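Local coordinates for putative p22 protein (Leishmania major, PDB 1YQF), which is of unknown function but belongs to the mitochondrial glycoprotein (MAM33) family and, as a sequence homologue of human p32, is probably a related mitochondrial protein, at residues E137-A140 with K141-E144. Numbering follows the deposited sequence.
Sequences EAEA and KRNE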
loop_
_atom_site.group_PDB
_atom_site.type_symbol
_atom_site.label_atom_id
_atom_site.label_comp_id
_atom_site.label_asym_id
_atom_site.label_seq_id
_atom_site.Cartn_x
_atom_site.Cartn_y
_atom_site.Cartn_z
ATOM N N GLU A 137 -9.805 1.474 -7.249
ATOM C CA GLU A 137 -10.832 2.417 -6.811
ATOM C C GLU A 137 -11.732 1.798 -5.758
ATOM O O GLU A 137 -12.099 2.462 -4.800
ATOM C CB GLU A 137 -11.682 2.914 -7.986
ATOM C CG GLU A 137 -11.137 4.146 -8.692
ATOM C CD GLU A 137 -10.751 5.279 -7.752
ATOM O OE1 GLU A 137 -11.460 5.520 -6.745
ATOM O OE2 GLU A 137 -9.728 5.936 -8.034
ATOM N N ALA A 138 -12.076 0.525 -5.937
ATOM C CA ALA A 138 -12.930 -0.183 -4.987
ATOM C C ALA A 138 -12.272 -0.243 -3.611
ATOM O O ALA A 138 -12.946 -0.103 -2.592
ATOM C CB ALA A 138 -13.235 -1.592 -5.482
ATOM N N GLU A 139 -10.954 -0.435 -3.596
ATOM C CA GLU A 139 -10.193 -0.514 -2.350
ATOM C C GLU A 139 -10.151 0.849 -1.670
ATOM O O GLU A 139 -10.383 0.953 -0.464
ATOM C CB GLU A 139 -8.766 -1.008 -2.616
ATOM C CG GLU A 139 -8.060 -1.589 -1.395
ATOM C CD GLU A 139 -8.559 -2.981 -1.018
ATOM O OE1 GLU A 139 -8.481 -3.905 -1.864
ATOM O OE2 GLU A 139 -9.034 -3.154 0.127
ATOM N N ALA A 140 -9.863 1.884 -2.456
ATOM C CA ALA A 140 -9.781 3.260 -1.959
ATOM C C ALA A 140 -11.076 3.756 -1.306
ATOM O O ALA A 140 -11.029 4.489 -0.316
ATOM C CB ALA A 140 -9.371 4.198 -3.079
ATOM N N LYS A 141 -12.222 3.363 -1.859
ATOM C CA LYS A 141 -13.516 3.731 -1.284
ATOM C C LYS A 141 -13.680 3.069 0.080
ATOM O O LYS A 141 -14.103 3.708 1.037
ATOM C CB LYS A 141 -14.669 3.322 -2.205
ATOM C CG LYS A 141 -14.643 4.015 -3.569
ATOM C CD LYS A 141 -15.899 3.712 -4.379
ATOM C CE LYS A 141 -15.680 3.957 -5.870
ATOM N NZ LYS A 141 -14.982 2.814 -6.538
ATOM N N ARG A 142 -13.329 1.789 0.159
ATOM C CA ARG A 142 -13.375 1.047 1.418
ATOM C C ARG A 142 -12.404 1.618 2.453
ATOM O O ARG A 142 -12.699 1.622 3.646
ATOM C CB ARG A 142 -13.037 -0.424 1.189
ATOM C CG ARG A 142 -14.123 -1.241 0.523
ATOM C CD ARG A 142 -13.880 -2.741 0.649
ATOM N NE ARG A 142 -12.713 -3.173 -0.118
ATOM C CZ ARG A 142 -12.723 -3.479 -1.415
ATOM N NH1 ARG A 142 -13.843 -3.412 -2.127
ATOM N NH2 ARG A 142 -11.599 -3.855 -2.011
ATOM N N ASN A 143 -11.255 2.110 1.987
ATOM C CA ASN A 143 -10.231 2.672 2.866
ATOM C C ASN A 143 -10.729 3.882 3.664
ATOM O O ASN A 143 -10.199 4.176 4.728
ATOM C CB ASN A 143 -8.984 3.068 2.058
ATOM C CG ASN A 143 -8.124 1.872 1.656
ATOM O OD1 ASN A 143 -8.272 0.769 2.185
ATOM N ND2 ASN A 143 -7.215 2.092 0.713
ATOM N N GLU A 144 -11.743 4.575 3.145
ATOM C CA GLU A 144 -12.315 5.748 3.807
ATOM C C GLU A 144 -13.394 5.423 4.835
ATOM O O GLU A 144 -13.715 6.268 5.668
ATOM C CB GLU A 144 -12.944 6.681 2.772
ATOM C CG GLU A 144 -11.978 7.307 1.787
ATOM C CD GLU A 144 -12.665 8.347 0.921
ATOM O OE1 GLU A 144 -13.619 7.982 0.200
ATOM O OE2 GLU A 144 -12.266 9.531 0.975
#
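Arg142 folds back against Ala138 and Glu139 on the short helix 136-144, a worked example of how successive turns of an alpha-helix are stitched by backbone and side chain together. Bent at chi3 (-68°), the arginine lays one face of its guanidinium over the Ala138 carbonyl, whose O stands above the plane near the rim of the group, while Ala138 CB lies 3.9 Å from Arg142 NH1. At the edge of the same group, and in its plane, Glu139 OE1 forms a salt bridge with Arg142 NH2 at 3.1 Å; the carboxylate is turned nearly perpendicular to the guanidinium, at 83°. Arg142 NH1 is spent on the carbonyls of Leu130 and Asp133, which ties the arginine to helix 128-132 and the residues after it. Ala138 and Arg142 are buried here, with Glu139 at the exposed border. The lysine side is looser. Exposed Lys141 runs back along the Glu137 carbonyl, its CG 3.2 Å from Glu137 O, and bends at chi4. Lys141 NZ stays 4.4 Å from Glu137 OE1, too far to pair closely. Beside it the second subunit covers Glu137, Ala140 and Glu144: its Ala136 N and Glu137 N bond weakly to Glu137 OE2, and its Lys59 NZ forms a salt bridge with Glu144 OE1. Of the helical i to i+4 bonds, Arg142 N to Ala138 O is weak, whereas Asn143 N meets Glu139 O at 2.8 Å, in the carbonyl plane.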